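Local coordinates for protein L-threonine 3-dehydrogenase (Clostridioides difficile, PDB 7OL1) that probably catalyses the NAD-dependent oxidation of L-threonine at its beta-carbon to 2-amino-3-oxobutanoate, as an extended short-chain dehydrogenase, at residues I93-S98 with N117-G122; I125-D130 with S179-D184; V209-E214 with K219-Y224; I276-P281 with D320-T325. One frame throughout, in Å; residues are numbered along the deposited sequence.

Interaction 1 of 4, residues I93-S98 with N117-G122; sequences IIHLAS and NGLING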
loop_
_atom_site.group_PDB
_atom_site.type_symbol
_atom_site.label_atom_id
_atom_site.label_comp_id
_atom_site.label_asym_id
_atom_site.label_seq_id
_atom_site.Cartn_x
_atom_site.Cartn_y
_atom_site.Cartn_z
ATOM N N ILE A 93 9.034 19.092 7.982
ATOM C CA ILE A 93 9.281 18.739 6.555
ATOM C C ILE A 93 7.913 18.587 5.881
ATOM O O ILE A 93 7.141 17.753 6.312
ATOM C CB ILE A 93 10.139 17.461 6.471
ATOM C CG1 ILE A 93 11.406 17.571 7.326
ATOM C CG2 ILE A 93 10.478 17.107 5.029
ATOM C CD1 ILE A 93 12.358 16.406 7.183
ATOM N N ILE A 94 7.605 19.424 4.911
ATOM C CA ILE A 94 6.424 19.259 4.039
ATOM C C ILE A 94 6.924 18.584 2.759
ATOM O O ILE A 94 7.362 19.281 1.808
ATOM C CB ILE A 94 5.727 20.611 3.812
ATOM C CG1 ILE A 94 5.303 21.234 5.144
ATOM C CG2 ILE A 94 4.548 20.462 2.861
ATOM C CD1 ILE A 94 4.887 22.669 5.030
ATOM N N HIS A 95 6.836 17.258 2.755
ATOM C CA HIS A 95 7.275 16.361 1.668
ATOM C C HIS A 95 6.289 16.358 0.504
ATOM O O HIS A 95 5.618 15.340 0.351
ATOM C CB HIS A 95 7.487 14.947 2.225
ATOM C CG HIS A 95 8.204 14.078 1.258
ATOM N ND1 HIS A 95 9.400 14.468 0.692
ATOM C CD2 HIS A 95 7.896 12.866 0.739
ATOM C CE1 HIS A 95 9.792 13.522 -0.143
ATOM N NE2 HIS A 95 8.894 12.515 -0.129
ATOM N N LEU A 96 6.312 17.370 -0.372
ATOM C CA LEU A 96 5.507 17.366 -1.624
ATOM C C LEU A 96 6.190 16.620 -2.783
ATOM O O LEU A 96 5.526 16.369 -3.790
ATOM C CB LEU A 96 5.207 18.785 -2.100
ATOM C CG LEU A 96 4.786 19.814 -1.062
ATOM C CD1 LEU A 96 4.406 21.123 -1.759
ATOM C CD2 LEU A 96 3.649 19.307 -0.219
ATOM N N ALA A 97 7.474 16.324 -2.749
ATOM C CA ALA A 97 8.146 15.715 -3.928
ATOM C C ALA A 97 7.336 14.505 -4.385
ATOM O O ALA A 97 7.071 13.661 -3.542
ATOM C CB ALA A 97 9.558 15.280 -3.594
ATOM N N SER A 98 7.020 14.410 -5.674
ATOM C CA SER A 98 6.419 13.196 -6.293
ATOM C C SER A 98 6.182 13.383 -7.803
ATOM O O SER A 98 6.121 14.510 -8.292
ATOM C CB SER A 98 5.120 12.849 -5.605
ATOM O OG SER A 98 4.281 13.998 -5.586
ATOM N N ASN A 117 10.748 5.848 -2.414
ATOM C CA ASN A 117 12.101 5.992 -1.822
ATOM C C ASN A 117 12.212 7.426 -1.306
ATOM O O ASN A 117 12.801 7.644 -0.191
ATOM C CB ASN A 117 13.213 5.550 -2.771
ATOM C CG ASN A 117 13.068 4.079 -3.119
ATOM O OD1 ASN A 117 12.831 3.206 -2.261
ATOM N ND2 ASN A 117 13.191 3.798 -4.401
ATOM N N GLY A 118 11.640 8.385 -2.027
ATOM C CA GLY A 118 11.637 9.770 -1.507
ATOM C C GLY A 118 10.992 9.798 -0.128
ATOM O O GLY A 118 11.602 10.331 0.805
ATOM N N LEU A 119 9.826 9.151 0.001
ATOM C CA LEU A 119 8.979 9.183 1.214
ATOM C C LEU A 119 9.707 8.459 2.337
ATOM O O LEU A 119 9.871 9.049 3.431
ATOM C CB LEU A 119 7.640 8.513 0.916
ATOM C CG LEU A 119 6.682 8.408 2.100
ATOM C CD1 LEU A 119 6.509 9.759 2.758
ATOM C CD2 LEU A 119 5.325 7.862 1.671
ATOM N N ILE A 120 10.112 7.218 2.104
ATOM C CA ILE A 120 10.771 6.416 3.182
ATOM C C ILE A 120 12.026 7.157 3.657
ATOM O O ILE A 120 12.355 7.071 4.835
ATOM C CB ILE A 120 11.049 4.969 2.728
ATOM C CG1 ILE A 120 11.585 4.109 3.864
ATOM C CG2 ILE A 120 11.963 4.907 1.530
ATOM C CD1 ILE A 120 10.679 2.941 4.135
ATOM N N ASN A 121 12.680 7.917 2.783
ATOM C CA ASN A 121 13.915 8.641 3.151
ATOM C C ASN A 121 13.497 9.721 4.142
ATOM O O ASN A 121 14.058 9.794 5.253
ATOM C CB ASN A 121 14.637 9.180 1.911
ATOM C CG ASN A 121 15.426 8.140 1.122
ATOM O OD1 ASN A 121 15.691 7.011 1.577
ATOM N ND2 ASN A 121 15.796 8.527 -0.092
ATOM N N GLY A 122 12.524 10.533 3.747
ATOM C CA GLY A 122 11.976 11.601 4.602
ATOM C C GLY A 122 11.482 11.065 5.939
ATOM O O GLY A 122 11.599 11.785 6.943
#

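Interaction 2 of 4, residues I125-D130 with S179-D184; sequences IAKELD and SKFGVD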
loop_
_atom_site.group_PDB
_atom_site.type_symbol
_atom_site.label_atom_id
_atom_site.label_comp_id
_atom_site.label_asym_id
_atom_site.label_seq_id
_atom_site.Cartn_x
_atom_site.Cartn_y
_atom_site.Cartn_z
ATOM N N ILE A 125 14.415 10.294 8.159
ATOM C CA ILE A 125 14.983 11.587 8.629
ATOM C C ILE A 125 14.130 12.089 9.796
ATOM O O ILE A 125 14.698 12.393 10.849
ATOM C CB ILE A 125 15.058 12.597 7.477
ATOM C CG1 ILE A 125 16.174 12.231 6.501
ATOM C CG2 ILE A 125 15.246 13.991 8.026
ATOM C CD1 ILE A 125 16.089 12.925 5.171
ATOM N N ALA A 126 12.808 12.145 9.627
ATOM C CA ALA A 126 11.862 12.660 10.646
ATOM C C ALA A 126 11.951 11.803 11.910
ATOM O O ALA A 126 11.964 12.361 13.016
ATOM C CB ALA A 126 10.482 12.663 10.082
ATOM N N LYS A 127 12.065 10.489 11.752
ATOM C CA LYS A 127 12.294 9.556 12.887
ATOM C C LYS A 127 13.534 10.009 13.667
ATOM O O LYS A 127 13.489 9.952 14.895
ATOM C CB LYS A 127 12.463 8.114 12.393
ATOM C CG LYS A 127 12.584 7.057 13.485
ATOM C CD LYS A 127 12.956 5.667 12.987
ATOM C CE LYS A 127 13.482 4.778 14.096
ATOM N NZ LYS A 127 13.623 3.357 13.697
ATOM N N GLU A 128 14.603 10.418 12.973
ATOM C CA GLU A 128 15.933 10.664 13.587
ATOM C C GLU A 128 15.939 12.048 14.236
ATOM O O GLU A 128 16.572 12.174 15.271
ATOM C CB GLU A 128 17.072 10.535 12.574
ATOM C CG GLU A 128 18.439 10.334 13.219
ATOM C CD GLU A 128 19.590 10.035 12.264
ATOM O OE1 GLU A 128 19.361 9.424 11.175
ATOM O OE2 GLU A 128 20.726 10.418 12.608
ATOM N N LEU A 129 15.246 13.024 13.659
ATOM C CA LEU A 129 15.309 14.453 14.068
ATOM C C LEU A 129 14.095 14.906 14.890
ATOM O O LEU A 129 14.090 16.081 15.263
ATOM C CB LEU A 129 15.369 15.307 12.800
ATOM C CG LEU A 129 16.580 15.075 11.901
ATOM C CD1 LEU A 129 16.767 16.270 10.973
ATOM C CD2 LEU A 129 17.839 14.801 12.720
ATOM N N ASP A 130 13.071 14.074 15.099
ATOM C CA ASP A 130 11.807 14.520 15.745
ATOM C C ASP A 130 11.148 15.633 14.925
ATOM O O ASP A 130 10.710 16.637 15.501
ATOM C CB ASP A 130 12.049 15.005 17.176
ATOM C CG ASP A 130 11.373 14.110 18.185
ATOM O OD1 ASP A 130 11.962 13.049 18.506
ATOM O OD2 ASP A 130 10.245 14.460 18.595
ATOM N N SER A 179 2.654 4.900 14.475
ATOM C CA SER A 179 2.178 3.842 15.401
ATOM C C SER A 179 3.379 3.166 16.065
ATOM O O SER A 179 3.254 2.717 17.191
ATOM C CB SER A 179 1.220 2.868 14.721
ATOM O OG SER A 179 1.859 1.915 13.880
ATOM N N LYS A 180 4.516 3.121 15.389
ATOM C CA LYS A 180 5.631 2.233 15.774
ATOM C C LYS A 180 6.742 3.073 16.388
ATOM O O LYS A 180 7.342 2.545 17.310
ATOM C CB LYS A 180 6.149 1.451 14.563
ATOM C CG LYS A 180 7.400 0.618 14.821
ATOM C CD LYS A 180 7.119 -0.730 15.454
ATOM C CE LYS A 180 8.364 -1.523 15.791
ATOM N NZ LYS A 180 8.069 -2.972 15.893
ATOM N N PHE A 181 7.033 4.282 15.872
ATOM C CA PHE A 181 8.227 5.103 16.254
ATOM C C PHE A 181 7.832 6.456 16.847
ATOM O O PHE A 181 8.721 7.192 17.292
ATOM C CB PHE A 181 9.154 5.365 15.057
ATOM C CG PHE A 181 9.731 4.098 14.489
ATOM C CD1 PHE A 181 10.371 3.191 15.314
ATOM C CD2 PHE A 181 9.570 3.779 13.153
ATOM C CE1 PHE A 181 10.858 2.003 14.805
ATOM C CE2 PHE A 181 10.055 2.584 12.645
ATOM C CZ PHE A 181 10.710 1.708 13.469
ATOM N N GLY A 182 6.549 6.803 16.789
ATOM C CA GLY A 182 6.046 8.068 17.339
ATOM C C GLY A 182 6.380 9.272 16.478
ATOM O O GLY A 182 6.261 10.401 16.995
ATOM N N VAL A 183 6.696 9.086 15.197
ATOM C CA VAL A 183 6.954 10.243 14.294
ATOM C C VAL A 183 5.639 11.022 14.122
ATOM O O VAL A 183 4.602 10.373 13.886
ATOM C CB VAL A 183 7.506 9.764 12.939
ATOM C CG1 VAL A 183 7.849 10.933 12.030
ATOM C CG2 VAL A 183 8.706 8.842 13.108
ATOM N N ASP A 184 5.668 12.357 14.178
ATOM C CA ASP A 184 4.444 13.171 13.957
ATOM C C ASP A 184 4.214 13.228 12.439
ATOM O O ASP A 184 4.425 14.302 11.830
ATOM C CB ASP A 184 4.433 14.527 14.700
ATOM C CG ASP A 184 3.158 15.352 14.487
ATOM O OD1 ASP A 184 2.067 14.733 14.381
ATOM O OD2 ASP A 184 3.256 16.609 14.316
#

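Interaction 3 of 4, residues V209-E214 with K219-Y224; sequences VDIYYE and KRYKSY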
loop_
_atom_site.group_PDB
_atom_site.type_symbol
_atom_site.label_atom_id
_atom_site.label_comp_id
_atom_site.label_asym_id
_atom_site.label_seq_id
_atom_site.Cartn_x
_atom_site.Cartn_y
_atom_site.Cartn_z
ATOM N N VAL A 209 -9.600 24.670 -14.412
ATOM C CA VAL A 209 -8.690 25.854 -14.484
ATOM C C VAL A 209 -8.793 26.467 -15.884
ATOM O O VAL A 209 -9.230 27.633 -15.963
ATOM C CB VAL A 209 -7.237 25.511 -14.119
ATOM C CG1 VAL A 209 -6.364 26.757 -14.116
ATOM C CG2 VAL A 209 -7.156 24.813 -12.768
ATOM N N ASP A 210 -8.473 25.694 -16.932
ATOM C CA ASP A 210 -8.494 26.123 -18.361
ATOM C C ASP A 210 -9.830 26.794 -18.722
ATOM O O ASP A 210 -9.808 27.708 -19.554
ATOM C CB ASP A 210 -8.193 24.953 -19.310
ATOM C CG ASP A 210 -7.497 25.328 -20.617
ATOM O OD1 ASP A 210 -7.078 26.509 -20.766
ATOM O OD2 ASP A 210 -7.367 24.428 -21.479
ATOM N N ILE A 211 -10.951 26.377 -18.133
ATOM C CA ILE A 211 -12.297 26.962 -18.418
ATOM C C ILE A 211 -12.252 28.477 -18.190
ATOM O O ILE A 211 -12.871 29.202 -18.982
ATOM C CB ILE A 211 -13.409 26.302 -17.573
ATOM C CG1 ILE A 211 -14.799 26.621 -18.133
ATOM C CG2 ILE A 211 -13.294 26.691 -16.101
ATOM C CD1 ILE A 211 -15.921 25.883 -17.447
ATOM N N TYR A 212 -11.580 28.942 -17.137
ATOM C CA TYR A 212 -11.530 30.385 -16.771
ATOM C C TYR A 212 -10.647 31.140 -17.776
ATOM O O TYR A 212 -10.957 32.311 -18.081
ATOM C CB TYR A 212 -11.024 30.582 -15.339
ATOM C CG TYR A 212 -11.962 30.109 -14.260
ATOM C CD1 TYR A 212 -13.087 30.833 -13.926
ATOM C CD2 TYR A 212 -11.711 28.953 -13.550
ATOM C CE1 TYR A 212 -13.950 30.417 -12.926
ATOM C CE2 TYR A 212 -12.567 28.516 -12.552
ATOM C CZ TYR A 212 -13.692 29.251 -12.232
ATOM O OH TYR A 212 -14.529 28.829 -11.243
ATOM N N TYR A 213 -9.577 30.494 -18.260
ATOM C CA TYR A 213 -8.656 31.036 -19.293
ATOM C C TYR A 213 -9.486 31.221 -20.575
ATOM O O TYR A 213 -9.659 32.372 -21.003
ATOM C CB TYR A 213 -7.392 30.170 -19.451
ATOM C CG TYR A 213 -6.318 30.368 -18.398
ATOM C CD1 TYR A 213 -6.582 30.105 -17.065
ATOM C CD2 TYR A 213 -5.037 30.804 -18.710
ATOM C CE1 TYR A 213 -5.622 30.261 -16.080
ATOM C CE2 TYR A 213 -4.061 30.974 -17.735
ATOM C CZ TYR A 213 -4.356 30.698 -16.411
ATOM O OH TYR A 213 -3.454 30.825 -15.397
ATOM N N GLU A 214 -10.077 30.147 -21.106
ATOM C CA GLU A 214 -10.839 30.180 -22.385
ATOM C C GLU A 214 -12.111 31.031 -22.252
ATOM O O GLU A 214 -12.778 31.184 -23.285
ATOM C CB GLU A 214 -11.220 28.776 -22.868
ATOM C CG GLU A 214 -10.039 27.864 -23.172
ATOM C CD GLU A 214 -9.036 28.393 -24.181
ATOM O OE1 GLU A 214 -9.454 29.127 -25.094
ATOM O OE2 GLU A 214 -7.841 28.067 -24.045
ATOM N N LYS A 219 -14.862 33.345 -25.687
ATOM C CA LYS A 219 -16.021 33.379 -24.754
ATOM C C LYS A 219 -16.591 31.958 -24.669
ATOM O O LYS A 219 -17.758 31.804 -24.265
ATOM C CB LYS A 219 -17.036 34.408 -25.264
ATOM C CG LYS A 219 -17.638 35.322 -24.207
ATOM C CD LYS A 219 -16.674 36.356 -23.666
ATOM C CE LYS A 219 -16.316 37.432 -24.672
ATOM N NZ LYS A 219 -15.499 38.504 -24.052
ATOM N N ARG A 220 -15.754 30.969 -25.001
ATOM C CA ARG A 220 -16.139 29.606 -25.462
ATOM C C ARG A 220 -15.103 28.611 -24.906
ATOM O O ARG A 220 -13.891 28.872 -25.095
ATOM C CB ARG A 220 -16.282 29.671 -26.996
ATOM C CG ARG A 220 -15.914 28.416 -27.784
ATOM C CD ARG A 220 -14.610 28.525 -28.579
ATOM N NE ARG A 220 -13.407 28.606 -27.740
ATOM C CZ ARG A 220 -12.380 27.741 -27.719
ATOM N NH1 ARG A 220 -12.348 26.680 -28.512
ATOM N NH2 ARG A 220 -11.370 27.952 -26.892
ATOM N N TYR A 221 -15.544 27.545 -24.210
ATOM C CA TYR A 221 -14.682 26.418 -23.747
ATOM C C TYR A 221 -15.129 25.086 -24.361
ATOM O O TYR A 221 -16.348 24.794 -24.341
ATOM C CB TYR A 221 -14.659 26.258 -22.220
ATOM C CG TYR A 221 -13.650 25.244 -21.729
ATOM C CD1 TYR A 221 -12.385 25.170 -22.300
ATOM C CD2 TYR A 221 -13.940 24.353 -20.707
ATOM C CE1 TYR A 221 -11.441 24.249 -21.876
ATOM C CE2 TYR A 221 -13.005 23.422 -20.272
ATOM C CZ TYR A 221 -11.749 23.370 -20.857
ATOM O OH TYR A 221 -10.798 22.468 -20.464
ATOM N N LYS A 222 -14.147 24.306 -24.841
ATOM C CA LYS A 222 -14.272 22.892 -25.294
ATOM C C LYS A 222 -13.820 21.955 -24.160
ATOM O O LYS A 222 -12.592 21.788 -24.007
ATOM C CB LYS A 222 -13.413 22.698 -26.550
ATOM C CG LYS A 222 -13.547 21.355 -27.260
ATOM C CD LYS A 222 -12.746 21.270 -28.560
ATOM C CE LYS A 222 -13.445 21.884 -29.759
ATOM N NZ LYS A 222 -14.561 21.038 -30.243
ATOM N N SER A 223 -14.767 21.378 -23.397
ATOM C CA SER A 223 -14.525 20.432 -22.266
ATOM C C SER A 223 -13.998 19.104 -22.814
ATOM O O SER A 223 -14.574 18.607 -23.787
ATOM C CB SER A 223 -15.766 20.175 -21.423
ATOM O OG SER A 223 -16.467 21.379 -21.127
ATOM N N TYR A 224 -12.951 18.554 -22.202
ATOM C CA TYR A 224 -12.422 17.196 -22.505
ATOM C C TYR A 224 -13.139 16.203 -21.575
ATOM O O TYR A 224 -12.910 14.972 -21.686
ATOM C CB TYR A 224 -10.880 17.174 -22.491
ATOM C CG TYR A 224 -10.167 17.638 -21.240
ATOM C CD1 TYR A 224 -9.824 18.969 -21.041
ATOM C CD2 TYR A 224 -9.781 16.731 -20.265
ATOM C CE1 TYR A 224 -9.162 19.389 -19.893
ATOM C CE2 TYR A 224 -9.115 17.134 -19.115
ATOM C CZ TYR A 224 -8.801 18.467 -18.923
ATOM O OH TYR A 224 -8.146 18.835 -17.783
#

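Interaction 4 of 4, residues I276-P281 with D320-T325; sequences IKKYIP and DLDKMT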
loop_
_atom_site.group_PDB
_atom_site.type_symbol
_atom_site.label_atom_id
_atom_site.label_comp_id
_atom_site.label_asym_id
_atom_site.label_seq_id
_atom_site.Cartn_x
_atom_site.Cartn_y
_atom_site.Cartn_z
ATOM N N ILE A 276 -19.856 30.756 -14.123
ATOM C CA ILE A 276 -19.077 31.637 -15.041
ATOM C C ILE A 276 -20.060 32.616 -15.696
ATOM O O ILE A 276 -19.880 33.840 -15.500
ATOM C CB ILE A 276 -18.259 30.817 -16.063
ATOM C CG1 ILE A 276 -17.154 30.018 -15.363
ATOM C CG2 ILE A 276 -17.696 31.702 -17.166
ATOM C CD1 ILE A 276 -16.001 29.593 -16.251
ATOM N N LYS A 277 -21.086 32.101 -16.383
ATOM C CA LYS A 277 -22.033 32.914 -17.199
ATOM C C LYS A 277 -22.756 33.937 -16.291
ATOM O O LYS A 277 -22.997 35.054 -16.779
ATOM C CB LYS A 277 -22.940 32.006 -18.052
ATOM C CG LYS A 277 -24.302 31.664 -17.460
ATOM C CD LYS A 277 -25.083 30.587 -18.210
ATOM C CE LYS A 277 -26.513 30.469 -17.711
ATOM N NZ LYS A 277 -27.202 29.276 -18.252
ATOM N N LYS A 278 -23.009 33.637 -15.005
ATOM C CA LYS A 278 -23.563 34.617 -14.014
ATOM C C LYS A 278 -22.707 35.895 -13.933
ATOM O O LYS A 278 -23.130 36.828 -13.213
ATOM C CB LYS A 278 -23.651 33.999 -12.614
ATOM C CG LYS A 278 -24.060 34.952 -11.489
ATOM C CD LYS A 278 -24.438 34.263 -10.183
ATOM C CE LYS A 278 -25.002 32.865 -10.366
ATOM N NZ LYS A 278 -25.655 32.352 -9.138
ATOM N N TYR A 279 -21.527 35.918 -14.577
ATOM C CA TYR A 279 -20.599 37.080 -14.631
ATOM C C TYR A 279 -20.118 37.325 -16.070
ATOM O O TYR A 279 -19.696 38.447 -16.329
ATOM C CB TYR A 279 -19.398 36.889 -13.693
ATOM C CG TYR A 279 -19.707 36.727 -12.221
ATOM C CD1 TYR A 279 -19.569 37.779 -11.327
ATOM C CD2 TYR A 279 -20.114 35.503 -11.709
ATOM C CE1 TYR A 279 -19.849 37.623 -9.975
ATOM C CE2 TYR A 279 -20.406 35.331 -10.365
ATOM C CZ TYR A 279 -20.268 36.392 -9.490
ATOM O OH TYR A 279 -20.546 36.205 -8.165
ATOM N N ILE A 280 -20.153 36.332 -16.967
ATOM C CA ILE A 280 -19.801 36.499 -18.417
ATOM C C ILE A 280 -20.931 35.895 -19.266
ATOM O O ILE A 280 -20.758 34.819 -19.858
ATOM C CB ILE A 280 -18.410 35.886 -18.738
ATOM C CG1 ILE A 280 -17.297 36.376 -17.798
ATOM C CG2 ILE A 280 -18.025 36.106 -20.196
ATOM C CD1 ILE A 280 -16.699 37.747 -18.124
ATOM N N PRO A 281 -22.110 36.575 -19.368
ATOM C CA PRO A 281 -23.346 35.951 -19.873
ATOM C C PRO A 281 -23.323 35.304 -21.274
ATOM O O PRO A 281 -24.134 34.431 -21.499
ATOM C CB PRO A 281 -24.367 37.105 -19.868
ATOM C CG PRO A 281 -23.839 38.077 -18.828
ATOM C CD PRO A 281 -22.332 37.974 -18.950
ATOM N N ASP A 320 -16.801 28.624 -2.032
ATOM C CA ASP A 320 -17.795 27.819 -2.796
ATOM C C ASP A 320 -17.577 28.113 -4.285
ATOM O O ASP A 320 -16.750 29.007 -4.588
ATOM C CB ASP A 320 -19.230 28.161 -2.381
ATOM C CG ASP A 320 -19.518 29.657 -2.394
ATOM O OD1 ASP A 320 -19.123 30.336 -1.415
ATOM O OD2 ASP A 320 -20.101 30.141 -3.392
ATOM N N LEU A 321 -18.302 27.433 -5.178
ATOM C CA LEU A 321 -18.086 27.563 -6.650
ATOM C C LEU A 321 -18.268 29.025 -7.095
ATOM O O LEU A 321 -17.595 29.461 -8.033
ATOM C CB LEU A 321 -19.031 26.613 -7.394
ATOM C CG LEU A 321 -19.131 26.807 -8.907
ATOM C CD1 LEU A 321 -17.777 26.699 -9.590
ATOM C CD2 LEU A 321 -20.091 25.798 -9.526
ATOM N N ASP A 322 -19.155 29.777 -6.454
ATOM C CA ASP A 322 -19.371 31.194 -6.834
ATOM C C ASP A 322 -18.106 31.949 -6.444
ATOM O O ASP A 322 -17.379 32.336 -7.376
ATOM C CB ASP A 322 -20.665 31.779 -6.256
ATOM C CG ASP A 322 -21.758 31.862 -7.306
ATOM O OD1 ASP A 322 -22.464 30.849 -7.504
ATOM O OD2 ASP A 322 -21.850 32.920 -7.963
ATOM N N LYS A 323 -17.837 32.068 -5.136
ATOM C CA LYS A 323 -16.736 32.906 -4.579
ATOM C C LYS A 323 -15.478 32.671 -5.419
ATOM O O LYS A 323 -14.853 33.661 -5.859
ATOM C CB LYS A 323 -16.463 32.615 -3.099
ATOM C CG LYS A 323 -16.502 33.849 -2.205
ATOM C CD LYS A 323 -15.354 33.972 -1.226
ATOM C CE LYS A 323 -15.180 35.381 -0.689
ATOM N NZ LYS A 323 -14.100 35.441 0.327
ATOM N N MET A 324 -15.171 31.404 -5.690
ATOM C CA MET A 324 -14.029 31.011 -6.549
ATOM C C MET A 324 -14.164 31.686 -7.916
ATOM O O MET A 324 -13.241 32.437 -8.294
ATOM C CB MET A 324 -13.973 29.494 -6.734
ATOM C CG MET A 324 -12.775 29.040 -7.531
ATOM S SD MET A 324 -12.499 27.277 -7.363
ATOM C CE MET A 324 -13.610 26.632 -8.609
ATOM N N THR A 325 -15.259 31.433 -8.634
ATOM C CA THR A 325 -15.460 31.932 -10.021
ATOM C C THR A 325 -15.218 33.450 -10.086
ATOM O O THR A 325 -14.553 33.901 -11.038
ATOM C CB THR A 325 -16.844 31.563 -10.562
ATOM O OG1 THR A 325 -17.014 30.148 -10.477
ATOM C CG2 THR A 325 -17.041 32.000 -11.998
#

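Interaction 1 of 4, residues I93-S98 with N117-G122
His95 has the largest share of this contact, meeting Gly118 and Leu119 where strand 92-95 of the Rossmann fold lies under helix 108-129. The helix belongs to the beta-alpha-beta crossover that leads on to strand 132-138, the parallel neighbour of strand 92-95. With CG anti to the backbone N (chi1 -168°), His95 extends its imidazole from the end of the strand to the helix backbone. His95 NE2 comes to 3.4 Å from Gly118 C and 3.5 Å from Leu119 N; the second pair is too poorly angled to be a hydrogen bond, so the ring meets this peptide by packing, at an oblique tilt. On one side of NE2, CE1 lies near Gly118 O; on the other, His95 CD2 approaches Leu119 CD1 at 4.0 Å. ND1 has a weak hydrogen bond with Thr28 OG1, which is also bonded to Ala97 N, and this may help to fix the turn of the ring. Gly118 and Gly122, one helical turn apart, lie on the strand-facing side of the helix and let the backbones come close: the CA atoms of His95 and Gly122 are 7.3 Å apart. Leu119 also packs on Phe133 and Thr135 of strand 132-138. At the strand end the chain bends in an inverse gamma turn centred on His95, closed by a weak bond of 3.1 Å from Leu96 N to Ile94 O.

Interaction 2 of 4, residues I125-D130 with S179-D184
Lys127 sets its CG anti to the backbone N (chi1 -175°) and stays extended to its tip, while Phe181 turns CG beside its own backbone N (chi1 -63°), and together these choices lay the lysine chain obliquely over one face of the ring. The result is a cation-pi contact: Lys127 NZ stands 3.5 Å from the centroid of the Phe181 ring, 20° off its normal and shifted toward the rim. Behind the ammonium group, Lys127 CE lies 3.8 Å from the centroid of the Phe181 ring as a CH-pi partner. The opposite face of the ring is covered by Lys180 CG, so two lysine chains sandwich one phenyl group. Deeper in, Val183 divides its branches between two residues of the helix. Val183 CG1 meets Ala126 CB at 3.7 Å, and Val183 CG2 rests at 3.7 Å from Lys127 CA, packing against the root of the side chain whose end covers Phe181. The chain reaches Val183 through Gly182, which leaves helical geometry with a positive phi. Phe181 further packs on Pro108 of the second subunit, placing this contact beside the dimer interface. The last turn of helix 108-129 thus lies against the end of helix 162-181, two helices that flank the parallel sheet of the Rossmann fold, with Ala126 resting on Phe133 of strand 132-138 and Ile125 and Leu129 touching helix 78-87.

Interaction 3 of 4, residues V209-E214 with K219-Y224
Tyr221 lies across helix 207-217, with its ring against Asp210, Ile211 and Glu214. Tyr221 CB begins 4.1 Å from Ile211 CG1, and CG, anti to the backbone N (chi1 -172°), carries the ring onto the helix surface. Along one flank of the ring, Tyr221 CD2 lies 3.5 Å from Ile211 CG1, with CE2 beside Ile211 CB. Along the other, Tyr221 CD1 lies 3.7 Å from Glu214 CG, which approaches obliquely and is close to CE1 too. Over the face itself stands Ile211 CA, a CH-pi contact 3.9 Å from the centroid of the Tyr221 ring, and the opposite face is backed by Ser223 N. CZ passes near Ile211 N, and Tyr221 OH ends 3.8 Å from Asp210 CB. The arrangement is a helix followed directly by a strand that runs back along it, in the smaller C-terminal lobe of extended short-chain dehydrogenases: strand 220-223 runs nearly antiparallel to the helix (152°), their axes 7.5 Å apart, and pairs in parallel with strand 284-287. Where the chain turns back, Arg220 N gives a weak hydrogen bond to Glu214 O. The side chains of the same two residues lie side by side, and Glu214 OE1 meets Arg220 NH2 at 2.9 Å. This salt bridge reaches the guanidinium at its edge, near its plane, although the two flat groups stand 84° apart and the hydrogen bond within it is weak.

Interaction 4 of 4, residues I276-P281 with D320-T325
Ile276 and Thr325 bring helix 269-277 to the first turn of helix 321-334, their CA atoms 6.2 Å apart. Thr325 CG2 does the touching, 3.7 Å from Ile276 CA and 3.9 Å from Ile276 CG1, the two side chains crossing at about a right angle. Because the hydroxyl sits beside the backbone N (chi1 -56°), Thr325 OG1 turns back to donate to Leu321 O at 2.6 Å and the methyl group is left for the isoleucine. Leu321 O is thus gripped twice, by Thr325 OG1 and by Thr325 N. Nearer the surface, Asp322 faces a lysine and a tyrosine. Asp322 OD2 lies at the edge of the Tyr279 ring, in its plane and 3.5 Å from Tyr279 OH, a close approach and not a hydrogen bond, with the carboxylate turned 54° from the ring. Lys278 lays its CD by the same oxygen, and Lys278 NZ makes a long salt bridge of 3.9 Å to Asp322 OD1. The whole is a packing of two helices in the smaller lobe of an extended short-chain dehydrogenase, the second of them, the C-terminal helix, begun by the N-cap of Asp320, whose OD2 accepts weak bonds from Asp322 N and Lys323 N.

The four contacts form two pairs on opposite sides of the chain's centre. Interactions 1 and 2 share helix 108-129 of the Rossmann domain and touch through Ile93 CD1 and Ile125 CG2, 3.9 Å apart; interaction 1 is wholly buried, whereas interaction 2 reaches the surface and puts a lysine over a ring there. Interactions 3 and 4, with centres about 13 Å apart, join in the other lobe through Ile211 on Ile276 and a probable hydrogen bond between Tyr212 OH and Thr325 OG1 (2.9 Å). Both combine buried isoleucine packing with ion pairs at their outer margins, a mixture absent from interaction 1, where a histidine packs largely on helix backbone.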